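Local coordinates for protein Myo-inositol 2-dehydrogenase (Lactobacillus plantarum WCFS1, PDB 3CEA) that probably catalyses the NAD-dependent oxidation of myo-inositol at its 2-hydroxyl, as a Rossmann-fold member of the Gfo/Idh/MocA oxidoreductase family, at residues R18-Q32 / F290-Q303. Numbering follows the deposited sequence.
With NAD (nicotinamide-adenine-dinucleotide), chain E.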
loop_
_atom_site.group_PDB
_atom_site.type_symbol
_atom_site.label_atom_id
_atom_site.label_comp_id
_atom_site.label_asym_id
_atom_site.label_seq_id
_atom_site.Cartn_x
_atom_site.Cartn_y
_atom_site.Cartn_z
ATOM N N ARG A 18 -1.526 29.420 14.442
ATOM C CA ARG A 18 -1.292 28.107 13.825
ATOM C C ARG A 18 -0.833 28.195 12.367
ATOM O O ARG A 18 0.079 27.472 11.949
ATOM C CB ARG A 18 -2.550 27.237 13.931
ATOM C CG ARG A 18 -2.834 26.732 15.341
ATOM C CD ARG A 18 -4.318 26.468 15.586
ATOM N NE ARG A 18 -4.886 25.481 14.668
ATOM C CZ ARG A 18 -5.984 25.666 13.937
ATOM N NH1 ARG A 18 -6.664 26.803 14.014
ATOM N NH2 ARG A 18 -6.417 24.701 13.136
ATOM N N LEU A 19 -1.467 29.081 11.602
ATOM C CA LEU A 19 -1.112 29.269 10.201
ATOM C C LEU A 19 -0.236 30.503 9.996
ATOM O O LEU A 19 0.667 30.497 9.154
ATOM C CB LEU A 19 -2.367 29.334 9.326
ATOM C CG LEU A 19 -2.175 29.439 7.808
ATOM C CD1 LEU A 19 -1.251 28.351 7.258
ATOM C CD2 LEU A 19 -3.512 29.393 7.122
ATOM N N GLY A 20 -0.504 31.548 10.778
ATOM C CA GLY A 20 0.233 32.805 10.703
ATOM C C GLY A 20 1.737 32.644 10.788
ATOM O O GLY A 20 2.472 33.226 9.989
ATOM N N GLU A 21 2.191 31.840 11.748
ATOM C CA GLU A 21 3.623 31.619 11.964
ATOM C C GLU A 21 4.305 30.926 10.784
ATOM O O GLU A 21 5.471 31.196 10.498
ATOM C CB GLU A 21 3.880 30.862 13.275
ATOM C CG GLU A 21 3.482 29.389 13.282
ATOM C CD GLU A 21 3.936 28.665 14.540
ATOM O OE1 GLU A 21 3.829 29.248 15.646
ATOM O OE2 GLU A 21 4.397 27.510 14.425
ATOM N N ARG A 22 3.570 30.050 10.102
ATOM C CA ARG A 22 4.081 29.347 8.928
ATOM C C ARG A 22 4.182 30.288 7.723
ATOM O O ARG A 22 5.203 30.310 7.027
ATOM C CB ARG A 22 3.202 28.131 8.607
ATOM C CG ARG A 22 3.808 27.167 7.600
ATOM C CD ARG A 22 2.926 25.945 7.375
ATOM N NE ARG A 22 2.854 25.085 8.556
ATOM C CZ ARG A 22 3.767 24.171 8.885
ATOM N NH1 ARG A 22 4.840 23.985 8.127
ATOM N NH2 ARG A 22 3.603 23.438 9.977
ATOM N N HIS A 23 3.119 31.060 7.489
ATOM C CA HIS A 23 3.109 32.102 6.461
ATOM C C HIS A 23 4.246 33.103 6.642
ATOM O O HIS A 23 4.901 33.480 5.673
ATOM C CB HIS A 23 1.774 32.853 6.455
ATOM C CG HIS A 23 0.706 32.195 5.637
ATOM N ND1 HIS A 23 0.965 31.569 4.436
ATOM C CD2 HIS A 23 -0.630 32.099 5.832
ATOM C CE1 HIS A 23 -0.164 31.097 3.938
ATOM N NE2 HIS A 23 -1.146 31.408 4.764
ATOM N N ALA A 24 4.470 33.527 7.886
ATOM C CA ALA A 24 5.533 34.481 8.215
ATOM C C ALA A 24 6.922 33.906 7.945
ATOM O O ALA A 24 7.796 34.607 7.438
ATOM C CB ALA A 24 5.413 34.932 9.661
ATOM N N ARG A 25 7.113 32.633 8.283
ATOM C CA ARG A 25 8.368 31.930 8.014
ATOM C C ARG A 25 8.673 31.866 6.517
ATOM O O ARG A 25 9.794 32.165 6.102
ATOM C CB ARG A 25 8.344 30.517 8.607
ATOM C CG ARG A 25 8.582 30.454 10.107
ATOM C CD ARG A 25 8.676 29.011 10.573
ATOM N NE ARG A 25 8.963 28.900 12.002
ATOM C CZ ARG A 25 8.073 28.551 12.930
ATOM N NH1 ARG A 25 6.818 28.269 12.596
ATOM N NH2 ARG A 25 8.444 28.482 14.201
ATOM N N HIS A 26 7.674 31.482 5.717
ATOM C CA HIS A 26 7.822 31.398 4.263
ATOM C C HIS A 26 8.110 32.769 3.659
ATOM O O HIS A 26 8.905 32.896 2.724
ATOM C CB HIS A 26 6.563 30.815 3.611
ATOM C CG HIS A 26 6.292 29.387 3.969
ATOM N ND1 HIS A 26 5.025 28.847 3.948
ATOM C CD2 HIS A 26 7.120 28.389 4.359
ATOM C CE1 HIS A 26 5.084 27.576 4.304
ATOM N NE2 HIS A 26 6.343 27.274 4.562
ATOM N N LEU A 27 7.459 33.786 4.220
ATOM C CA LEU A 27 7.533 35.157 3.734
ATOM C C LEU A 27 8.935 35.749 3.907
ATOM O O LEU A 27 9.354 36.612 3.133
ATOM C CB LEU A 27 6.491 36.000 4.474
ATOM C CG LEU A 27 5.484 36.884 3.729
ATOM C CD1 LEU A 27 5.275 36.478 2.274
ATOM C CD2 LEU A 27 4.162 36.869 4.484
ATOM N N VAL A 28 9.649 35.270 4.924
ATOM C CA VAL A 28 11.022 35.694 5.200
ATOM C C VAL A 28 12.037 34.782 4.501
ATOM O O VAL A 28 13.031 35.259 3.946
ATOM C CB VAL A 28 11.307 35.739 6.732
ATOM C CG1 VAL A 28 12.744 36.162 7.015
ATOM C CG2 VAL A 28 10.340 36.682 7.434
ATOM N N ASN A 29 11.770 33.477 4.512
ATOM C CA ASN A 29 12.750 32.477 4.079
ATOM C C ASN A 29 12.618 31.968 2.645
ATOM O O ASN A 29 13.624 31.687 1.992
ATOM C CB ASN A 29 12.755 31.286 5.046
ATOM C CG ASN A 29 13.188 31.672 6.450
ATOM O OD1 ASN A 29 14.045 32.536 6.636
ATOM N ND2 ASN A 29 12.596 31.026 7.446
ATOM N N LYS A 30 11.386 31.850 2.159
ATOM C CA LYS A 30 11.139 31.173 0.883
ATOM C C LYS A 30 10.637 32.086 -0.233
ATOM O O LYS A 30 11.146 32.025 -1.353
ATOM C CB LYS A 30 10.192 29.984 1.077
ATOM C CG LYS A 30 10.739 28.902 2.004
ATOM C CD LYS A 30 9.796 27.713 2.088
ATOM C CE LYS A 30 10.201 26.743 3.191
ATOM N NZ LYS A 30 11.445 25.993 2.860
ATOM N N ILE A 31 9.650 32.928 0.070
ATOM C CA ILE A 31 9.018 33.779 -0.944
ATOM C C ILE A 31 9.992 34.828 -1.491
ATOM O O ILE A 31 10.714 35.476 -0.731
ATOM C CB ILE A 31 7.725 34.468 -0.417
ATOM C CG1 ILE A 31 6.820 33.475 0.332
ATOM C CG2 ILE A 31 6.970 35.160 -1.555
ATOM C CD1 ILE A 31 6.313 32.298 -0.495
ATOM N N GLN A 32 9.997 34.977 -2.814
ATOM C CA GLN A 32 10.888 35.912 -3.495
ATOM C C GLN A 32 10.181 37.195 -3.912
ATOM O O GLN A 32 8.982 37.189 -4.211
ATOM C CB GLN A 32 11.522 35.254 -4.720
ATOM C CG GLN A 32 12.460 34.107 -4.388
ATOM C CD GLN A 32 13.511 33.891 -5.457
ATOM O OE1 GLN A 32 13.194 33.729 -6.641
ATOM N NE2 GLN A 32 14.775 33.888 -5.046
ATOM N N PHE A 290 -2.257 19.886 9.045
ATOM C CA PHE A 290 -2.546 20.473 7.741
ATOM C C PHE A 290 -1.336 21.241 7.204
ATOM O O PHE A 290 -1.096 21.267 5.998
ATOM C CB PHE A 290 -3.776 21.394 7.827
ATOM C CG PHE A 290 -3.570 22.623 8.681
ATOM C CD1 PHE A 290 -3.734 22.566 10.065
ATOM C CD2 PHE A 290 -3.215 23.839 8.100
ATOM C CE1 PHE A 290 -3.540 23.700 10.858
ATOM C CE2 PHE A 290 -3.014 24.974 8.886
ATOM C CZ PHE A 290 -3.180 24.903 10.268
ATOM N N GLY A 291 -0.582 21.853 8.118
ATOM C CA GLY A 291 0.564 22.687 7.775
ATOM C C GLY A 291 1.753 21.911 7.254
ATOM O O GLY A 291 2.512 22.416 6.427
ATOM N N GLU A 292 1.923 20.687 7.747
ATOM C CA GLU A 292 2.952 19.784 7.232
ATOM C C GLU A 292 2.546 19.174 5.892
ATOM O O GLU A 292 3.381 19.016 4.999
ATOM C CB GLU A 292 3.274 18.684 8.248
ATOM C CG GLU A 292 4.041 19.182 9.470
ATOM C CD GLU A 292 5.410 19.755 9.126
ATOM O OE1 GLU A 292 6.334 18.964 8.837
ATOM O OE2 GLU A 292 5.563 20.995 9.157
ATOM N N ARG A 293 1.262 18.842 5.766
ATOM C CA ARG A 293 0.703 18.269 4.543
ATOM C C ARG A 293 0.756 19.251 3.371
ATOM O O ARG A 293 1.114 18.875 2.252
ATOM C CB ARG A 293 -0.736 17.791 4.800
ATOM C CG ARG A 293 -1.576 17.460 3.560
ATOM C CD ARG A 293 -1.033 16.281 2.765
ATOM N NE ARG A 293 -1.826 16.028 1.566
ATOM C CZ ARG A 293 -1.565 16.532 0.359
ATOM N NH1 ARG A 293 -0.518 17.328 0.165
ATOM N NH2 ARG A 293 -2.358 16.232 -0.662
ATOM N N PHE A 294 0.418 20.509 3.640
ATOM C CA PHE A 294 0.256 21.500 2.582
ATOM C C PHE A 294 1.314 22.605 2.560
ATOM O O PHE A 294 1.125 23.636 1.902
ATOM C CB PHE A 294 -1.157 22.089 2.637
ATOM C CG PHE A 294 -2.231 21.108 2.261
ATOM C CD1 PHE A 294 -2.328 20.631 0.956
ATOM C CD2 PHE A 294 -3.143 20.657 3.208
ATOM C CE1 PHE A 294 -3.318 19.718 0.598
ATOM C CE2 PHE A 294 -4.141 19.750 2.858
ATOM C CZ PHE A 294 -4.225 19.280 1.549
ATOM N N ASP A 295 2.428 22.374 3.257
ATOM C CA ASP A 295 3.528 23.343 3.352
ATOM C C ASP A 295 3.926 23.958 2.003
ATOM O O ASP A 295 4.003 25.181 1.878
ATOM C CB ASP A 295 4.746 22.709 4.028
ATOM C CG ASP A 295 5.854 23.712 4.296
ATOM O OD1 ASP A 295 5.682 24.578 5.184
ATOM O OD2 ASP A 295 6.903 23.627 3.618
ATOM N N THR A 296 4.174 23.107 1.005
ATOM C CA THR A 296 4.557 23.563 -0.339
ATOM C C THR A 296 3.440 24.370 -1.011
ATOM O O THR A 296 3.700 25.425 -1.596
ATOM C CB THR A 296 4.981 22.384 -1.248
ATOM O OG1 THR A 296 5.924 21.555 -0.559
ATOM C CG2 THR A 296 5.613 22.891 -2.540
ATOM N N ALA A 297 2.204 23.876 -0.917
ATOM C CA ALA A 297 1.037 24.569 -1.471
ATOM C C ALA A 297 0.858 25.964 -0.871
ATOM O O ALA A 297 0.530 26.908 -1.587
ATOM C CB ALA A 297 -0.225 23.736 -1.280
ATOM N N PHE A 298 1.076 26.080 0.441
ATOM C CA PHE A 298 1.049 27.370 1.137
ATOM C C PHE A 298 2.122 28.315 0.611
ATOM O O PHE A 298 1.879 29.511 0.452
ATOM C CB PHE A 298 1.252 27.184 2.639
ATOM C CG PHE A 298 0.024 26.726 3.375
ATOM C CD1 PHE A 298 -1.169 27.443 3.292
ATOM C CD2 PHE A 298 0.072 25.595 4.187
ATOM C CE1 PHE A 298 -2.300 27.027 3.986
ATOM C CE2 PHE A 298 -1.056 25.170 4.890
ATOM C CZ PHE A 298 -2.245 25.887 4.789
ATOM N N THR A 299 3.313 27.777 0.359
ATOM C CA THR A 299 4.412 28.559 -0.188
ATOM C C THR A 299 4.081 28.989 -1.616
ATOM O O THR A 299 4.165 30.173 -1.945
ATOM C CB THR A 299 5.741 27.773 -0.133
ATOM O OG1 THR A 299 6.063 27.490 1.232
ATOM C CG2 THR A 299 6.885 28.567 -0.752
ATOM N N ASP A 300 3.678 28.028 -2.446
ATOM C CA ASP A 300 3.387 28.288 -3.854
ATOM C C ASP A 300 2.251 29.296 -4.080
ATOM O O ASP A 300 2.321 30.106 -5.013
ATOM C CB ASP A 300 3.127 26.976 -4.610
ATOM C CG ASP A 300 4.397 26.138 -4.800
ATOM O OD1 ASP A 300 5.514 26.650 -4.557
ATOM O OD2 ASP A 300 4.280 24.959 -5.203
ATOM N N GLU A 301 1.225 29.259 -3.227
ATOM C CA GLU A 301 0.091 30.190 -3.345
ATOM C C GLU A 301 0.465 31.624 -2.977
ATOM O O GLU A 301 0.007 32.572 -3.620
ATOM C CB GLU A 301 -1.118 29.729 -2.519
ATOM C CG GLU A 301 -0.974 29.890 -1.013
ATOM C CD GLU A 301 -2.295 29.848 -0.277
ATOM O OE1 GLU A 301 -3.361 29.914 -0.929
ATOM O OE2 GLU A 301 -2.264 29.758 0.967
ATOM N N VAL A 302 1.285 31.774 -1.937
ATOM C CA VAL A 302 1.745 33.087 -1.493
ATOM C C VAL A 302 2.695 33.682 -2.530
ATOM O O VAL A 302 2.643 34.881 -2.812
ATOM C CB VAL A 302 2.387 33.028 -0.081
ATOM C CG1 VAL A 302 3.122 34.322 0.250
ATOM C CG2 VAL A 302 1.318 32.752 0.967
ATOM N N GLN A 303 3.542 32.830 -3.108
ATOM C CA GLN A 303 4.413 33.229 -4.208
ATOM C C GLN A 303 3.589 33.684 -5.413
ATOM O O GLN A 303 3.931 34.674 -6.061
ATOM C CB GLN A 303 5.353 32.085 -4.603
ATOM C CG GLN A 303 6.403 32.466 -5.651
ATOM C CD GLN A 303 7.456 33.413 -5.105
ATOM O OE1 GLN A 303 8.259 33.040 -4.248
ATOM N NE2 GLN A 303 7.458 34.646 -5.602
HETATM P PA NAD E . -5.009 31.214 15.593
HETATM O O1A NAD E . -4.045 30.113 15.821
HETATM O O2A NAD E . -5.963 31.351 16.716
HETATM O O5B NAD E . -4.197 32.579 15.333
HETATM C C5B NAD E . -4.864 33.825 15.302
HETATM C C4B NAD E . -3.844 34.958 15.395
HETATM O O4B NAD E . -4.447 36.200 15.069
HETATM C C3B NAD E . -3.266 35.098 16.793
HETATM O O3B NAD E . -1.871 35.216 16.669
HETATM C C2B NAD E . -3.861 36.384 17.336
HETATM O O2B NAD E . -2.956 37.096 18.151
HETATM C C1B NAD E . -4.204 37.163 16.077
HETATM N N9A NAD E . -5.388 38.021 16.273
HETATM C C8A NAD E . -6.619 37.639 16.747
HETATM N N7A NAD E . -7.433 38.720 16.770
HETATM C C5A NAD E . -6.736 39.788 16.323
HETATM C C6A NAD E . -7.084 41.123 16.150
HETATM N N6A NAD E . -8.363 41.480 16.212
HETATM N N1A NAD E . -6.142 42.012 15.661
HETATM C C2A NAD E . -4.864 41.576 15.349
HETATM N N3A NAD E . -4.525 40.246 15.525
HETATM C C4A NAD E . -5.447 39.366 16.004
HETATM O O3 NAD E . -5.817 30.975 14.220
HETATM P PN NAD E . -5.153 30.222 12.960
HETATM O O1N NAD E . -3.750 30.676 12.801
HETATM O O2N NAD E . -5.469 28.786 13.094
HETATM O O5D NAD E . -6.002 30.742 11.699
HETATM C C5D NAD E . -6.279 32.101 11.455
HETATM C C4D NAD E . -7.095 32.187 10.168
HETATM O O4D NAD E . -6.556 31.315 9.190
HETATM C C3D NAD E . -8.546 31.788 10.389
HETATM O O3D NAD E . -9.383 32.772 9.827
HETATM C C2D NAD E . -8.699 30.468 9.658
HETATM O O2D NAD E . -9.944 30.363 9.011
HETATM C C1D NAD E . -7.554 30.465 8.654
HETATM N N1N NAD E . -7.029 29.104 8.425
HETATM C C2N NAD E . -6.907 28.651 7.135
HETATM C C3N NAD E . -6.417 27.367 6.878
HETATM C C7N NAD E . -6.114 26.922 5.475
HETATM O O7N NAD E . -6.054 25.540 5.210
HETATM N N7N NAD E . -5.910 27.830 4.515
HETATM C C4N NAD E . -6.054 26.546 7.944
HETATM C C5N NAD E . -6.183 27.012 9.251
HETATM C C6N NAD E . -6.673 28.298 9.478
HETATM O O HOH W 1 2.875 30.409 2.810
#
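R22 carries the ionic part of the contact: NH1 and NH2 grip a single oxygen of E292, OE2, end-on, while NH1 also reaches D295 OD1 (3.1 Å). With CG anti to the backbone N (chi1 -167°) and a bend at chi3, its guanidinium lies with one face over G291 O. H26 NE2 gives D295 OD1 a second bond (2.8 Å), in the ring plane and meeting the oxygen from the opposite face of the carboxylate to R22 NH1. Replacing R22 by an alanine would probably leave E292 OE2 without its mate and D295 OD1 without the donor on one of its two faces. T299 OG1 sits centrally over the H26 ring; a water joins the ND1 atoms of H26 and H23, and H23 NE2 bonds E101. Apolar contacts flank these polar groups: L19 CD1 makes a CH-pi contact over the F298 face, 3.8 Å from the ring centroid, and V302 CG1 meets L27 CD1 and I31 CG1. Past I31, the Q303 amide pairs with the Q32 backbone, OE1 accepting from N (3.0 Å) and NE2 giving to O. R18 N and L19 N bond the NAD diphosphate and F290 packs by the nicotinamide, as befits a Rossmann dinucleotide-binding turn and first helix, helix 20-29 and helix 295-303 crossing at -60°.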